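PDB 7D5M: oxidoreductase from Azotobacter vinelandii, which binds NAD+ through a Rossmann fold and, as an inositol dehydrogenase homolog, probably catalyses NAD-dependent oxidation of a polyol or sugar-like substrate. Local coordinates for the interface of chains A and B and the interface of chains A and C. Residues are numbered along the deposited sequence; one frame, centred on the assembly and turned at random. Chains: chain A/B/C, Oxidoreductase.

Contact 1: the interface of chains A and B. Residues chain A 302-304, 308, 310; chain B 298-300.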
loop_
_atom_site.group_PDB
_atom_site.type_symbol
_atom_site.label_atom_id
_atom_site.label_comp_id
_atom_site.label_asym_id
_atom_site.label_seq_id
_atom_site.Cartn_x
_atom_site.Cartn_y
_atom_site.Cartn_z
ATOM N N GLN A 302 13.246 -0.196 -2.576
ATOM C CA GLN A 302 13.365 -1.495 -1.897
ATOM C C GLN A 302 12.601 -1.418 -0.579
ATOM O O GLN A 302 12.422 -0.306 -0.033
ATOM C CB GLN A 302 14.830 -1.848 -1.641
ATOM C CG GLN A 302 15.635 -2.102 -2.911
ATOM C CD GLN A 302 17.088 -2.384 -2.605
ATOM O OE1 GLN A 302 17.482 -3.520 -2.344
ATOM N NE2 GLN A 302 17.900 -1.335 -2.616
ATOM N N VAL A 303 12.190 -2.578 -0.094
ATOM C CA VAL A 303 11.646 -2.721 1.280
ATOM C C VAL A 303 12.511 -3.749 2.005
ATOM O O VAL A 303 12.636 -4.879 1.521
ATOM C CB VAL A 303 10.163 -3.121 1.251
ATOM C CG1 VAL A 303 9.649 -3.430 2.646
ATOM C CG2 VAL A 303 9.309 -2.045 0.605
ATOM N N LEU A 304 13.103 -3.350 3.124
ATOM C CA LEU A 304 13.899 -4.271 3.964
ATOM C C LEU A 304 12.952 -4.872 4.999
ATOM O O LEU A 304 12.163 -4.111 5.585
ATOM C CB LEU A 304 15.034 -3.515 4.653
ATOM C CG LEU A 304 15.882 -2.611 3.768
ATOM C CD1 LEU A 304 17.082 -2.097 4.543
ATOM C CD2 LEU A 304 16.343 -3.318 2.513
ATOM N N MET A 308 15.656 -10.821 7.929
ATOM C CA MET A 308 16.287 -11.309 6.674
ATOM C C MET A 308 17.816 -11.232 6.766
ATOM O O MET A 308 18.350 -10.311 7.403
ATOM C CB MET A 308 15.786 -10.538 5.456
ATOM C CG MET A 308 14.344 -10.864 5.115
ATOM S SD MET A 308 14.048 -12.604 4.707
ATOM C CE MET A 308 14.675 -12.637 3.029
ATOM N N TYR A 310 20.148 -10.335 4.760
ATOM C CA TYR A 310 20.803 -9.135 4.177
ATOM C C TYR A 310 20.888 -7.989 5.194
ATOM O O TYR A 310 21.534 -6.981 4.869
ATOM C CB TYR A 310 20.103 -8.689 2.892
ATOM C CG TYR A 310 18.615 -8.461 2.993
ATOM C CD1 TYR A 310 18.096 -7.401 3.724
ATOM C CD2 TYR A 310 17.723 -9.288 2.324
ATOM C CE1 TYR A 310 16.729 -7.203 3.831
ATOM C CE2 TYR A 310 16.351 -9.086 2.396
ATOM C CZ TYR A 310 15.858 -8.033 3.150
ATOM O OH TYR A 310 14.515 -7.831 3.230
ATOM N N GLY B 298 15.074 -13.909 -1.164
ATOM C CA GLY B 298 16.185 -13.704 -0.217
ATOM C C GLY B 298 16.770 -12.310 -0.309
ATOM O O GLY B 298 17.739 -12.035 0.414
ATOM N N GLN B 299 16.196 -11.446 -1.153
ATOM C CA GLN B 299 16.612 -10.030 -1.324
ATOM C C GLN B 299 15.437 -9.125 -0.981
ATOM O O GLN B 299 14.306 -9.582 -0.954
ATOM C CB GLN B 299 17.020 -9.739 -2.769
ATOM C CG GLN B 299 18.233 -10.523 -3.240
ATOM C CD GLN B 299 19.441 -10.245 -2.386
ATOM O OE1 GLN B 299 20.071 -11.159 -1.854
ATOM N NE2 GLN B 299 19.754 -8.973 -2.218
ATOM N N PRO B 300 15.659 -7.811 -0.761
ATOM C CA PRO B 300 14.547 -6.878 -0.591
ATOM C C PRO B 300 13.675 -6.865 -1.849
ATOM O O PRO B 300 14.220 -6.864 -2.948
ATOM C CB PRO B 300 15.242 -5.519 -0.396
ATOM C CG PRO B 300 16.596 -5.897 0.152
ATOM C CD PRO B 300 16.959 -7.134 -0.642
HETATM O O HOH W 1 12.918 -9.372 1.693
HETATM O O HOH W 2 16.607 -5.825 -3.939
#
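The phenol ring of A:Tyr310 lies between its own chain and chain B. One face is covered toward its rim by CB of A:Met308, while the opposite face carries CG of B:Pro300, centred over the ring at 3.8 Å from the centroid of A:Tyr310, a CH-pi contact. In the plane of the ring, the carbonyl oxygen of B:Gly298 sits at one edge and a water at another. The setting is the C-terminal alpha/beta domain of the GFO/IDH/MocA oxidoreductase family: strand 301-305 of chain A and the loop that follows it receive the loop 298-300 of chain B.

With chi1 at 53°, CG of A:Tyr310 stands between the backbone N and the carbonyl carbon, and the ring reaches back toward the strand, bringing its CE2 side over the B:Gln299-B:Pro300 peptide. The two side chains of A:Tyr310 and B:Pro300 point in opposite directions as they pass, and CD of B:Pro300 also meets the ring, 3.7 Å from CE2 of A:Tyr310. The strand meets the pyrrolidine beside the tyrosine: CD2 of A:Leu304 lies 3.5 Å from the same CG of B:Pro300, and the leucine and proline side chains lie parallel. A:Gln302 also lies beside the proline; its chain is extended beyond CG (chi2 177°), which carries the amide oxygen OE1 to 3.6 Å from CG of B:Pro300.

Water supplies polar links around this apolar packing. One molecule joins the phenol OH of A:Tyr310, at 2.7 Å, to the backbone carbonyl O of B:Gln299. A second connects OE1 of A:Gln302 with the carbonyl O of B:Pro300, the latter 2.8 Å from the water. A:Met308 turns its terminal methyl CE toward CA of B:Gly298, 3.7 Å away.

Contact 2: the interface of chains A and C. Residues chain A 35, 320-321, 327, 331; chain C 31, 328, 330-331.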
loop_
_atom_site.group_PDB
_atom_site.type_symbol
_atom_site.label_atom_id
_atom_site.label_comp_id
_atom_site.label_asym_id
_atom_site.label_seq_id
_atom_site.Cartn_x
_atom_site.Cartn_y
_atom_site.Cartn_z
ATOM N N ARG A 35 9.038 -10.845 30.728
ATOM C CA ARG A 35 9.402 -11.743 29.615
ATOM C C ARG A 35 10.845 -12.224 29.783
ATOM O O ARG A 35 11.716 -11.421 30.196
ATOM C CB ARG A 35 9.216 -11.024 28.284
ATOM C CG ARG A 35 9.126 -11.974 27.102
ATOM C CD ARG A 35 8.887 -11.152 25.859
ATOM N NE ARG A 35 8.472 -11.954 24.725
ATOM C CZ ARG A 35 8.034 -11.447 23.580
ATOM N NH1 ARG A 35 8.025 -10.138 23.401
ATOM N NH2 ARG A 35 7.679 -12.252 22.594
ATOM N N ARG A 320 12.779 -12.937 17.534
ATOM C CA ARG A 320 12.160 -13.963 18.419
ATOM C C ARG A 320 11.429 -15.009 17.578
ATOM O O ARG A 320 11.106 -16.085 18.106
ATOM C CB ARG A 320 11.208 -13.289 19.408
ATOM C CG ARG A 320 11.920 -12.358 20.378
ATOM C CD ARG A 320 11.016 -11.286 20.956
ATOM N NE ARG A 320 11.802 -10.338 21.723
ATOM C CZ ARG A 320 12.147 -10.481 23.002
ATOM N NH1 ARG A 320 11.723 -11.524 23.700
ATOM N NH2 ARG A 320 12.887 -9.564 23.595
ATOM N N ILE A 321 11.192 -14.708 16.302
ATOM C CA ILE A 321 10.613 -15.677 15.339
ATOM C C ILE A 321 11.089 -15.303 13.931
ATOM O O ILE A 321 11.506 -14.158 13.726
ATOM C CB ILE A 321 9.079 -15.708 15.484
ATOM C CG1 ILE A 321 8.466 -16.924 14.781
ATOM C CG2 ILE A 321 8.491 -14.379 15.033
ATOM C CD1 ILE A 321 7.050 -17.245 15.186
ATOM N N GLU A 327 6.262 -9.332 14.204
ATOM C CA GLU A 327 6.487 -8.863 15.590
ATOM C C GLU A 327 5.763 -7.520 15.755
ATOM O O GLU A 327 5.296 -6.928 14.741
ATOM C CB GLU A 327 7.981 -8.799 15.891
ATOM C CG GLU A 327 8.605 -10.182 15.968
ATOM C CD GLU A 327 10.037 -10.233 16.467
ATOM O OE1 GLU A 327 10.590 -9.172 16.834
ATOM O OE2 GLU A 327 10.583 -11.361 16.512
ATOM N N GLU A 331 7.367 -6.660 21.400
ATOM C CA GLU A 331 8.747 -7.156 21.159
ATOM C C GLU A 331 9.727 -5.990 21.327
ATOM O O GLU A 331 10.753 -6.170 21.991
ATOM C CB GLU A 331 8.871 -7.801 19.781
ATOM C CG GLU A 331 8.325 -9.216 19.757
ATOM C CD GLU A 331 6.835 -9.333 20.022
ATOM O OE1 GLU A 331 6.458 -9.896 21.091
ATOM O OE2 GLU A 331 6.053 -8.846 19.188
ATOM N N SER C 31 6.708 -18.066 25.176
ATOM C CA SER C 31 6.358 -16.626 25.247
ATOM C C SER C 31 4.861 -16.489 25.547
ATOM O O SER C 31 4.493 -15.728 26.456
ATOM C CB SER C 31 6.774 -15.912 23.991
ATOM O OG SER C 31 6.727 -14.506 24.185
ATOM N N GLY C 328 1.236 -8.195 17.368
ATOM C CA GLY C 328 1.828 -9.147 16.414
ATOM C C GLY C 328 1.431 -10.571 16.726
ATOM O O GLY C 328 0.508 -10.792 17.529
ATOM N N PHE C 330 2.779 -12.820 18.471
ATOM C CA PHE C 330 2.950 -13.242 19.890
ATOM C C PHE C 330 1.656 -12.978 20.669
ATOM O O PHE C 330 1.293 -13.799 21.533
ATOM C CB PHE C 330 4.181 -12.610 20.537
ATOM C CG PHE C 330 5.466 -13.223 20.044
ATOM C CD1 PHE C 330 6.015 -14.331 20.668
ATOM C CD2 PHE C 330 6.115 -12.700 18.932
ATOM C CE1 PHE C 330 7.197 -14.895 20.205
ATOM C CE2 PHE C 330 7.292 -13.272 18.468
ATOM C CZ PHE C 330 7.822 -14.376 19.100
ATOM N N GLU C 331 0.958 -11.891 20.353
ATOM C CA GLU C 331 -0.340 -11.579 21.006
ATOM C C GLU C 331 -1.369 -12.633 20.588
ATOM O O GLU C 331 -2.090 -13.135 21.457
ATOM C CB GLU C 331 -0.808 -10.167 20.660
ATOM C CG GLU C 331 -0.102 -9.109 21.485
ATOM C CD GLU C 331 1.395 -9.006 21.252
ATOM O OE1 GLU C 331 2.172 -9.336 22.194
ATOM O OE2 GLU C 331 1.788 -8.626 20.136
HETATM O O HOH W 3 4.598 -10.247 23.062
#
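The N-terminal turn of helix 329-349 in chain C meets the corresponding helix of chain A, the 3-10 helix 35-37 and the loop residues A:Arg320, A:Ile321 and A:Glu327, while helix 26-34 of chain C adds C:Ser31. The contact thus brings together the Rossmann and C-terminal alpha/beta portions of this GFO/IDH/MocA oxidoreductase.

C:Phe330 packs against several groups of chain A. NH2 of A:Arg35 stands over one face of its ring, displaced toward the rim and 3.5 Å from the centroid of C:Phe330, a cation-pi contact. The guanidinium does not lie flat on the ring: the two planes are 74° apart, and NH2 points at the face. The arginine reaches there because CG is anti to the backbone N (chi1 -161°) and the chain stays extended as far as NE. NE and NH2 also make weak, bent hydrogen bonds to the hydroxyl OG of C:Ser31, that from NH2 measuring 2.9 Å.

A:Glu331 positions the arginine from within its own chain. NH1 of A:Arg35 forms a salt bridge of 2.8 Å with the carboxylate oxygen OE1 of A:Glu331, approached on the anti side. The bend at chi2, 64°, brings this carboxylate above the phenylalanine plane just beyond the rim, on the face that also receives NH2, its CD 3.6 Å from CD2 of C:Phe330. Around the far end of the ring, CB of A:Arg320 comes within 3.6 Å of CZ of C:Phe330, and CG2 of A:Ile321 packs against CE2. The loop is held in turn by A:Glu327, whose OE2 accepts a hydrogen bond from the backbone N of A:Arg320 through its syn lone pair, at 2.9 Å. The OE2 atoms of A:Glu331 and C:Glu331 are 4.4 Å apart, and a water that bridges their OE1 atoms may offset some of the like charge.

Replacing C:Phe330 with an alanine would probably leave the A:Arg35 guanidinium without its aromatic partner and open a gap beside A:Arg320 and A:Ile321.

Contact 1 and contact 2 lie about 21 Å apart, measured between the centres of their C-alpha atoms, and join chain A to two different neighbours. They share no residue of chain A: contact 1 uses strand 301-305 and the loop after it, whereas contact 2 draws on the following loop, the start of helix 329-349 and, from the Rossmann portion, 3-10 helix 35-37. Each belongs to a two-fold interface and recurs with the chains exchanged. Two distinct two-fold interfaces can together build the four-chain deposited assembly, which may be the working tetramer, although the structure alone does not show this.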